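Local atomic coordinates of diaminopimelate decarboxylase (Aquifex aeolicus, PDB entry 2P3E), a protein that probably catalyses the decarboxylation of meso-diaminopimelate to L-lysine with pyridoxal 5'-phosphate as cofactor, the last step of lysine biosynthesis. Residues Glu21-Leu25 and Lys26-Gln30; Ala97-Pro100 and Pro101-Val105; Cys203-Gly206 and Ser207-Asp211; Asp267-Glu270 and Asn271-Ala274; Val394-Asn398 and Gly399-Leu403. One frame throughout, in Å; residues are numbered along the deposited sequence.

Contact 1 of 5, residues Glu21-Leu25 and Lys26-Gln30; sequences EGVSL and KELAQ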
# COMPACT_ATOMS: atom_id res chain seq x y z
N GLU B 21 26.49 4.51 -11.13
CA GLU B 21 27.17 3.77 -12.20
C GLU B 21 27.50 4.62 -13.45
O GLU B 21 27.28 4.20 -14.59
CB GLU B 21 26.39 2.50 -12.59
CG GLU B 21 26.36 1.44 -11.49
CD GLU B 21 26.32 0.04 -12.03
OE1 GLU B 21 27.07 -0.24 -12.99
OE2 GLU B 21 25.55 -0.78 -11.49
N GLY B 22 28.00 5.83 -13.22
CA GLY B 22 28.39 6.74 -14.30
C GLY B 22 27.23 7.36 -15.07
O GLY B 22 27.42 7.87 -16.18
N VAL B 23 26.01 7.28 -14.52
CA VAL B 23 24.85 7.90 -15.15
C VAL B 23 24.27 8.97 -14.22
O VAL B 23 24.01 8.72 -13.04
CB VAL B 23 23.74 6.87 -15.55
CG1 VAL B 23 22.58 7.57 -16.26
CG2 VAL B 23 24.31 5.78 -16.45
N SER B 24 24.08 10.17 -14.77
CA SER B 24 23.59 11.32 -14.00
C SER B 24 22.13 11.07 -13.62
O SER B 24 21.32 10.75 -14.47
CB SER B 24 23.68 12.57 -14.88
OG SER B 24 22.85 13.59 -14.40
N LEU B 25 21.81 11.22 -12.33
CA LEU B 25 20.43 11.13 -11.87
C LEU B 25 19.56 12.26 -12.40
O LEU B 25 18.38 12.06 -12.66
CB LEU B 25 20.36 11.06 -10.34
CG LEU B 25 20.81 9.64 -9.93
CD1 LEU B 25 21.12 9.61 -8.50
CD2 LEU B 25 19.77 8.54 -10.30
N LYS B 26 20.14 13.44 -12.58
CA LYS B 26 19.38 14.54 -13.18
C LYS B 26 18.97 14.24 -14.62
O LYS B 26 17.82 14.48 -15.01
CB LYS B 26 20.13 15.87 -13.08
CG LYS B 26 19.34 17.05 -13.63
CD LYS B 26 20.01 18.37 -13.28
CE LYS B 26 19.15 19.54 -13.71
NZ LYS B 26 19.93 20.83 -13.63
N GLU B 27 19.89 13.69 -15.42
CA GLU B 27 19.52 13.28 -16.77
C GLU B 27 18.44 12.20 -16.79
O GLU B 27 17.50 12.27 -17.58
CB GLU B 27 20.73 12.82 -17.59
CG GLU B 27 20.41 12.69 -19.11
CD GLU B 27 20.08 14.05 -19.80
OE1 GLU B 27 20.79 15.06 -19.58
OE2 GLU B 27 19.10 14.10 -20.57
N LEU B 28 18.58 11.20 -15.93
CA LEU B 28 17.55 10.15 -15.84
C LEU B 28 16.18 10.73 -15.47
O LEU B 28 15.18 10.35 -16.07
CB LEU B 28 17.96 9.06 -14.83
CG LEU B 28 19.10 8.15 -15.28
CD1 LEU B 28 19.54 7.33 -14.10
CD2 LEU B 28 18.67 7.25 -16.44
N ALA B 29 16.16 11.65 -14.51
CA ALA B 29 14.94 12.33 -14.09
C ALA B 29 14.30 13.16 -15.21
O ALA B 29 13.09 13.10 -15.43
CB ALA B 29 15.22 13.20 -12.88
N GLN B 30 15.12 13.92 -15.94
CA GLN B 30 14.65 14.71 -17.09
C GLN B 30 14.22 13.83 -18.25
O GLN B 30 13.26 14.14 -18.95
CB GLN B 30 15.75 15.69 -17.56
CG GLN B 30 16.12 16.77 -16.56
CD GLN B 30 17.35 17.59 -17.00
OE1 GLN B 30 18.19 17.12 -17.79
NE2 GLN B 30 17.46 18.79 -16.48
O HOH W 1 22.86 14.43 -11.57
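The flat groups that meet here are peptide units: the carbonyl of Ser-24 receives the N-H of Leu-28 (3.1 Å from Ser-24 O to Leu-28 N), and that of Leu-25 receives the N-H of Ala-29 (2.9 Å from Leu-25 O to Ala-29 N). Ser-24 also accepts through its side chain, its OG lying 3.1 Å from Glu-27 N in a nearly straight bond (172° at the hydrogen). Turned anti to its own N (chi1 160°), the hydroxyl reaches round to the start of the helix. A water 3.0 Å from Ser-24 OG accepts in turn from Lys-26 N, so a second N-H of the first turn finds a partner. Ser-24 is thus the N-cap of helix 25-32, and strand 23-24 passes into the helix without an intervening loop. With alanine at Ser-24, Glu-27 N would probably lose its capping acceptor and the water its hold on the hydroxyl. The apolar side starts with Val-23, whose CG1 lies 3.7 Å from Leu-28 CG, the two side chains crossing at about a right angle. Leu-25 CD2 comes to 4.0 Å from Leu-28 CD1. Val-396 of strand 392-397 packs on both Val-23 and Leu-28, while Leu-25 rests on Ile-290 and Ile-292. The extended chain of Lys-26 leads outward to a salt bridge with Glu-332.

Contact 2 of 5, residues Ala97-Pro100 and Pro101-Val105; sequences AGIP and PERIV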
# COMPACT_ATOMS: atom_id res chain seq x y z
N ALA B 97 11.36 -15.69 -14.95
CA ALA B 97 12.74 -15.20 -14.91
C ALA B 97 13.79 -16.29 -15.11
O ALA B 97 14.99 -16.02 -15.05
CB ALA B 97 12.98 -14.44 -13.60
N GLY B 98 13.36 -17.52 -15.37
CA GLY B 98 14.28 -18.61 -15.66
C GLY B 98 14.82 -19.36 -14.45
O GLY B 98 15.70 -20.22 -14.59
N ILE B 99 14.30 -19.06 -13.26
CA ILE B 99 14.70 -19.80 -12.06
C ILE B 99 14.01 -21.17 -12.03
O ILE B 99 12.79 -21.24 -12.00
CB ILE B 99 14.44 -18.98 -10.77
CG1 ILE B 99 15.30 -17.70 -10.81
CG2 ILE B 99 14.73 -19.82 -9.51
CD1 ILE B 99 15.15 -16.75 -9.65
N PRO B 100 14.80 -22.27 -12.08
CA PRO B 100 14.23 -23.61 -12.04
C PRO B 100 13.61 -23.97 -10.67
O PRO B 100 14.15 -23.58 -9.63
CB PRO B 100 15.43 -24.51 -12.33
CG PRO B 100 16.61 -23.73 -11.92
CD PRO B 100 16.27 -22.29 -12.20
N PRO B 101 12.47 -24.69 -10.68
CA PRO B 101 11.79 -25.13 -9.44
C PRO B 101 12.69 -25.90 -8.48
O PRO B 101 12.43 -25.89 -7.29
CB PRO B 101 10.65 -26.03 -9.95
CG PRO B 101 10.98 -26.31 -11.37
CD PRO B 101 11.70 -25.11 -11.87
N GLU B 102 13.73 -26.55 -9.00
CA GLU B 102 14.74 -27.18 -8.16
C GLU B 102 15.51 -26.19 -7.26
O GLU B 102 16.19 -26.60 -6.31
CB GLU B 102 15.71 -28.01 -9.02
CG GLU B 102 15.04 -29.19 -9.76
CD GLU B 102 14.37 -28.81 -11.07
OE1 GLU B 102 14.42 -27.62 -11.44
OE2 GLU B 102 13.80 -29.70 -11.74
N ARG B 103 15.41 -24.89 -7.55
CA ARG B 103 16.01 -23.86 -6.70
C ARG B 103 14.94 -22.96 -6.04
O ARG B 103 15.24 -21.88 -5.56
CB ARG B 103 17.00 -23.02 -7.49
CG ARG B 103 18.14 -23.82 -8.18
CD ARG B 103 19.37 -22.94 -8.49
NE ARG B 103 19.03 -21.69 -9.18
CZ ARG B 103 19.34 -21.39 -10.45
NH1 ARG B 103 20.02 -22.26 -11.21
NH2 ARG B 103 18.99 -20.20 -10.96
N ILE B 104 13.69 -23.42 -6.01
CA ILE B 104 12.59 -22.63 -5.45
C ILE B 104 12.08 -23.23 -4.14
O ILE B 104 11.78 -24.44 -4.08
CB ILE B 104 11.44 -22.48 -6.47
CG1 ILE B 104 11.95 -21.76 -7.73
CG2 ILE B 104 10.17 -21.82 -5.83
CD1 ILE B 104 10.88 -21.55 -8.81
N VAL B 105 11.99 -22.39 -3.10
CA VAL B 105 11.41 -22.78 -1.82
C VAL B 105 10.20 -21.87 -1.51
O VAL B 105 10.20 -20.69 -1.83
CB VAL B 105 12.44 -22.75 -0.66
CG1 VAL B 105 13.58 -23.78 -0.91
CG2 VAL B 105 13.03 -21.34 -0.46
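Pro-100 lies over one face of the Arg-103 guanidinium, with its CD centred 3.6 Å above the plane. The pyrrolidine ring also follows the arginine stem, Pro-100 CG standing 4.0 Å from Arg-103 CG. Arg-103 bends back to this position at chi3 (-50°). In the backbone, Arg-103 N donates to Pro-100 O at 2.8 Å, closing a tight turn through the short 3-10 segment Pro-101-Glu-102. The same carbonyl oxygen meets Ile-104 CG1 at 3.4 Å. Farther in, Ile-99 CG2 packs 3.8 Å from Ile-104 CG1. Ala-81 helps fix the guanidinium from outside, its carbonyl accepting from Arg-103 NH2; a leucine in place of Arg-103 would probably leave Ala-81 O without this donor and the Pro-100 ring without its flat cover. Glu-102 OE1 lies 3.4 Å from Pro-100 CB. Gly-98, with positive phi, ends helix 88-96 in a Schellman motif and sends the chain toward the turn. The whole piece is therefore a helix-to-strand connection of the pyridoxal-binding barrel: Ile-99 leans on Val-73 of helix 70-78 and Ala-83 of strand 82-85, and strand 104-106 slots in parallel between strands 82-85 and 126-129.

Contact 3 of 5, residues Cys203-Gly206 and Ser207-Asp211; sequences CHIG and SQILD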
# COMPACT_ATOMS: atom_id res chain seq x y z
N CYS B 203 14.26 -22.10 9.41
CA CYS B 203 14.03 -21.00 10.35
C CYS B 203 14.22 -19.66 9.66
O CYS B 203 15.06 -19.52 8.78
CB CYS B 203 14.92 -21.13 11.59
SG CYS B 203 16.68 -20.87 11.29
N HIS B 204 13.41 -18.68 10.03
CA HIS B 204 13.63 -17.31 9.58
C HIS B 204 13.40 -16.44 10.80
O HIS B 204 12.25 -16.22 11.20
CB HIS B 204 12.69 -16.93 8.43
CG HIS B 204 12.84 -15.50 7.99
ND1 HIS B 204 13.94 -15.05 7.28
CD2 HIS B 204 12.04 -14.43 8.15
CE1 HIS B 204 13.80 -13.76 7.03
NE2 HIS B 204 12.66 -13.36 7.55
N ILE B 205 14.49 -15.94 11.37
CA ILE B 205 14.46 -15.36 12.71
C ILE B 205 14.04 -13.90 12.82
O ILE B 205 13.72 -13.44 13.91
CB ILE B 205 15.81 -15.54 13.44
CG1 ILE B 205 16.93 -14.75 12.74
CG2 ILE B 205 16.13 -17.05 13.56
CD1 ILE B 205 18.12 -14.48 13.68
N GLY B 206 14.03 -13.18 11.71
CA GLY B 206 13.64 -11.77 11.75
C GLY B 206 14.15 -11.04 10.53
O GLY B 206 14.60 -11.66 9.55
N SER B 207 14.08 -9.72 10.58
CA SER B 207 14.48 -8.90 9.44
C SER B 207 15.20 -7.64 9.90
O SER B 207 15.00 -7.16 11.03
CB SER B 207 13.25 -8.56 8.60
OG SER B 207 13.66 -8.12 7.31
N GLN B 208 16.04 -7.10 9.02
CA GLN B 208 16.80 -5.88 9.30
C GLN B 208 17.64 -6.08 10.57
O GLN B 208 17.60 -5.27 11.50
CB GLN B 208 15.87 -4.65 9.35
CG GLN B 208 16.57 -3.26 9.55
CD GLN B 208 17.77 -3.03 8.62
OE1 GLN B 208 17.86 -3.61 7.53
NE2 GLN B 208 18.68 -2.15 9.05
N ILE B 209 18.40 -7.17 10.60
CA ILE B 209 19.24 -7.53 11.74
C ILE B 209 20.65 -6.98 11.50
O ILE B 209 21.35 -7.46 10.59
CB ILE B 209 19.26 -9.07 11.96
CG1 ILE B 209 17.84 -9.57 12.29
CG2 ILE B 209 20.27 -9.48 13.07
CD1 ILE B 209 17.64 -11.06 12.15
N LEU B 210 21.04 -5.97 12.29
CA LEU B 210 22.38 -5.37 12.18
C LEU B 210 23.45 -6.02 13.06
O LEU B 210 24.58 -6.19 12.62
CB LEU B 210 22.31 -3.86 12.43
CG LEU B 210 21.58 -3.09 11.33
CD1 LEU B 210 21.47 -1.60 11.72
CD2 LEU B 210 22.28 -3.25 9.96
N ASP B 211 23.07 -6.37 14.31
CA ASP B 211 23.87 -7.20 15.19
C ASP B 211 23.47 -8.66 14.96
O ASP B 211 22.40 -9.09 15.36
CB ASP B 211 23.64 -6.77 16.65
CG ASP B 211 24.18 -7.78 17.65
OD1 ASP B 211 25.05 -8.60 17.30
OD2 ASP B 211 23.71 -7.75 18.82
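Between the two segments, apolar side-chain contact is confined to Ile-205 and Ile-209, which cross at about a right angle. The CD1 methyl of Ile-209 meets the end of the other isoleucine, 3.8 Å from Ile-205 CD1 and as far from Ile-205 CG1. Ile-205 holds CG1 in the crowded position between its backbone N and carbonyl carbon (chi1 66°), which turns the ethyl arm toward Ile-209. Both residues also touch Tyr-215 of helix 214-231. Backbone packing supplies the second kind of contact: Ile-209 CD1 reaches 3.8 Å from Gly-206 C. At Gly-206 a CB would clash with Ser-207 N and with the carbonyl oxygen before it, and would press close to Ile-209 CD1. The segment is a strand-to-helix loop of the pyridoxal-binding barrel, leading from strand 196-202 to helix 214-231. Polar interactions of the side chains point outward from the two segments. Ser-207 OG hydrogen-bonds to NH2 of Arg-282, a residue that probably binds both cofactor and substrate. His-204 ND1 bonds to Gly-243 N, and the backbone of Ile-209 is hydrogen-bonded with Gly-244, a probable cofactor-binding residue, and with Gly-246.

Contact 4 of 5, residues Asp267-Glu270 and Asn271-Ala274; sequences DLLE and NVKA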
# COMPACT_ATOMS: atom_id res chain seq x y z
N ASP B 267 31.76 -22.91 12.50
CA ASP B 267 32.02 -24.05 13.38
C ASP B 267 30.72 -24.81 13.68
O ASP B 267 30.70 -26.03 13.68
CB ASP B 267 32.74 -23.61 14.65
CG ASP B 267 34.18 -23.19 14.39
OD1 ASP B 267 34.69 -23.34 13.26
OD2 ASP B 267 34.81 -22.66 15.31
N LEU B 268 29.65 -24.06 13.89
CA LEU B 268 28.33 -24.63 14.08
C LEU B 268 27.90 -25.51 12.90
O LEU B 268 27.41 -26.62 13.11
CB LEU B 268 27.33 -23.50 14.32
CG LEU B 268 26.00 -23.71 15.02
CD1 LEU B 268 26.11 -24.57 16.29
CD2 LEU B 268 25.40 -22.33 15.36
N LEU B 269 28.10 -25.03 11.67
CA LEU B 269 27.68 -25.76 10.46
C LEU B 269 28.60 -26.91 10.08
O LEU B 269 28.24 -27.78 9.28
CB LEU B 269 27.49 -24.81 9.27
CG LEU B 269 26.43 -23.70 9.43
CD1 LEU B 269 26.42 -22.74 8.25
CD2 LEU B 269 25.02 -24.29 9.69
N GLU B 270 29.80 -26.94 10.66
CA GLU B 270 30.67 -28.10 10.47
C GLU B 270 30.03 -29.38 11.04
O GLU B 270 30.39 -30.48 10.62
CB GLU B 270 32.07 -27.84 11.03
CG GLU B 270 33.08 -28.97 10.81
CD GLU B 270 33.12 -29.55 9.37
OE1 GLU B 270 33.15 -28.78 8.38
OE2 GLU B 270 33.14 -30.80 9.24
N ASN B 271 29.06 -29.23 11.95
CA ASN B 271 28.36 -30.37 12.54
C ASN B 271 27.38 -31.06 11.59
O ASN B 271 26.89 -32.14 11.89
CB ASN B 271 27.58 -29.93 13.78
CG ASN B 271 28.48 -29.50 14.93
OD1 ASN B 271 29.25 -30.31 15.46
ND2 ASN B 271 28.38 -28.24 15.32
N VAL B 272 27.08 -30.42 10.46
CA VAL B 272 26.00 -30.93 9.61
C VAL B 272 26.43 -31.29 8.19
O VAL B 272 27.35 -30.68 7.62
CB VAL B 272 24.78 -29.97 9.61
CG1 VAL B 272 24.36 -29.65 11.06
CG2 VAL B 272 25.09 -28.70 8.87
N LYS B 273 25.79 -32.31 7.64
CA LYS B 273 26.03 -32.75 6.27
C LYS B 273 25.05 -32.10 5.29
O LYS B 273 25.28 -32.12 4.08
CB LYS B 273 25.89 -34.28 6.16
CG LYS B 273 26.97 -35.08 6.86
CD LYS B 273 26.90 -36.56 6.41
CE LYS B 273 25.69 -37.27 7.00
NZ LYS B 273 25.66 -38.71 6.55
N ALA B 274 23.96 -31.55 5.82
CA ALA B 274 22.90 -30.95 5.01
C ALA B 274 23.39 -29.79 4.14
O ALA B 274 24.35 -29.10 4.48
CB ALA B 274 21.75 -30.51 5.90
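Leu-268 O is gripped twice by Asn-271, through the side-chain amide ND2 at 2.9 Å and through the backbone N at 3.3 Å. Both donors come from the same face of the carbonyl plane, ND2 tilted 31° from it and the backbone N standing 52° out of it. The side-chain bond is bent rather than straight (143° at the hydrogen). Asn-271 has its CG anti to the carbonyl carbon and beside its own N, an arrangement that brings ND2 and the backbone N-H to one oxygen. The amide therefore folds back over the last turn, with its CB also close to Leu-268 O. The next bond follows one residue on: Val-272 N donates to Leu-269 O at 3.1 Å and closes a type I beta turn from Leu-269 to Val-272. Val-272 CG2 leans on the same oxygen, 3.3 Å from Leu-269 O. The apolar overlap across the turn is slight, Leu-269 CD2 lying 4.5 Å from Val-272 CG2. Each of these two side chains finds cover beyond the turn: Leu-269 on Val-219, Val-272 on Tyr-226 and Leu-239. The Tyr-226 hydroxyl also bonds to Lys-273 N, fastening the loop to helix 214-231. Such an arrangement, a beta turn with an asparagine amide folded back onto the Leu-268 carbonyl near the helix end, serves here as the helix-to-strand link of an alpha/beta barrel, between helix 258-269 and strand 275-278.

Contact 5 of 5, residues Val394-Asn398 and Gly399-Leu403; sequences VLVEN and GSVKL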
# COMPACT_ATOMS: atom_id res chain seq x y z
N VAL B 394 14.23 2.07 -13.82
CA VAL B 394 15.36 1.97 -14.76
C VAL B 394 16.51 1.25 -14.09
O VAL B 394 16.67 1.34 -12.87
CB VAL B 394 15.82 3.37 -15.28
CG1 VAL B 394 14.72 4.04 -16.11
CG2 VAL B 394 16.19 4.28 -14.13
N LEU B 395 17.28 0.52 -14.88
CA LEU B 395 18.43 -0.25 -14.40
C LEU B 395 19.70 0.27 -15.10
O LEU B 395 19.80 0.23 -16.34
CB LEU B 395 18.24 -1.73 -14.71
CG LEU B 395 19.38 -2.72 -14.37
CD1 LEU B 395 19.52 -2.87 -12.87
CD2 LEU B 395 19.09 -4.05 -15.03
N VAL B 396 20.63 0.77 -14.30
CA VAL B 396 21.87 1.35 -14.80
C VAL B 396 22.99 0.30 -14.71
O VAL B 396 23.05 -0.47 -13.76
CB VAL B 396 22.24 2.63 -14.05
CG1 VAL B 396 23.50 3.23 -14.63
CG2 VAL B 396 21.12 3.66 -14.15
N GLU B 397 23.85 0.26 -15.74
CA GLU B 397 25.03 -0.60 -15.70
C GLU B 397 26.15 0.07 -16.49
O GLU B 397 26.02 0.26 -17.71
CB GLU B 397 24.72 -1.97 -16.29
CG GLU B 397 25.88 -2.97 -16.19
CD GLU B 397 25.49 -4.37 -16.64
OE1 GLU B 397 24.46 -4.91 -16.16
OE2 GLU B 397 26.20 -4.94 -17.47
N ASN B 398 27.22 0.43 -15.78
CA ASN B 398 28.45 0.98 -16.38
C ASN B 398 28.16 2.02 -17.48
O ASN B 398 28.47 1.80 -18.66
CB ASN B 398 29.31 -0.17 -16.92
CG ASN B 398 30.73 0.28 -17.27
OD1 ASN B 398 31.21 1.30 -16.78
ND2 ASN B 398 31.39 -0.50 -18.13
N GLY B 399 27.52 3.12 -17.09
CA GLY B 399 27.23 4.22 -18.02
C GLY B 399 26.03 4.09 -18.94
O GLY B 399 25.67 5.05 -19.62
N SER B 400 25.40 2.91 -19.00
CA SER B 400 24.23 2.77 -19.86
C SER B 400 22.98 2.39 -19.06
O SER B 400 23.08 2.11 -17.86
CB SER B 400 24.50 1.77 -20.98
OG SER B 400 24.55 0.45 -20.50
N VAL B 401 21.82 2.42 -19.70
CA VAL B 401 20.54 2.22 -19.00
C VAL B 401 19.56 1.35 -19.76
O VAL B 401 19.51 1.38 -20.99
CB VAL B 401 19.82 3.56 -18.60
CG1 VAL B 401 20.74 4.46 -17.85
CG2 VAL B 401 19.26 4.29 -19.84
N LYS B 402 18.77 0.58 -19.01
CA LYS B 402 17.64 -0.11 -19.56
C LYS B 402 16.38 0.31 -18.80
O LYS B 402 16.37 0.38 -17.57
CB LYS B 402 17.83 -1.63 -19.44
CG LYS B 402 18.95 -2.21 -20.30
CD LYS B 402 19.03 -3.75 -20.17
CE LYS B 402 19.40 -4.12 -18.73
NZ LYS B 402 20.13 -5.45 -18.53
N LEU B 403 15.32 0.58 -19.54
CA LEU B 403 14.03 0.79 -18.94
C LEU B 403 13.48 -0.58 -18.55
O LEU B 403 13.31 -1.45 -19.42
CB LEU B 403 13.08 1.54 -19.90
CG LEU B 403 11.67 1.91 -19.41
CD1 LEU B 403 11.78 2.90 -18.22
CD2 LEU B 403 10.89 2.54 -20.55
O HOH W 2 21.94 -4.50 -16.74
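Val-396 and Val-401 lie side by side on the packed face of this hairpin, Val-396 CG2 3.8 Å from Val-401 CG1. Farther along the same face, Val-394 CG1 is 3.8 Å from Leu-403 CD1. Helix 25-32 covers this side with Leu-28 and Phe-32. Between the strands the backbone is tight: Leu-395 and Lys-402 exchange two hydrogen bonds, the shorter running 2.8 Å from Leu-395 N to Lys-402 O. Glu-397 and Ser-400 form the next hydrogen-bonded pair and close a type I' turn. That turn is the exposed end, where Asn-398 and Gly-399 both take positive phi, a conformation that favours glycine at the second position. The other face is more polar, and the Lys-402 side of it is exposed. The Lys-402 side chain runs beside that of Leu-395, its CE 3.7 Å from Leu-395 CD2, with a bend at chi3 (-63°). Its NZ and the carboxylate of Glu-397 do not touch; a water bridges them, donating to Glu-397 OE1 at 2.6 Å and accepting from Lys-402 NZ at 2.7 Å. Glu-397 OE1 also bonds directly to Ser-41 OG. With 5.0 Å from Glu-397 OE1 to Lys-402 NZ there is no direct salt bridge, and the opposite charges probably favour each other only weakly, while hydrophobic contact on the valine face and the backbone bonds appear to hold the strands in register.

In the fold
From the N terminus, contact 1 turns strand 23-24 into helix 25-32. Contacts 2 to 4 follow within the pyridoxal-binding barrel: contacts 2 and 4 close helix-to-strand connections, entering strands 104-106 and 275-278, and contact 3 lies in the strand-to-helix loop between 196-202 and 214-231, beside the probable cofactor site. Contact 5 closes the hairpin 392-397/400-405 late in the chain. All five are local and in series; none nests in or crosses another. Contacts 1 and 5, far apart in sequence, nevertheless touch: the Glu-21 carbonyl and carboxylate probably hydrogen-bond to Gly-399 N and Asn-398 N, joining the N-terminal segment to the hairpin of the beta domain. Contacts 3 and 4 have centres about 20 Å apart.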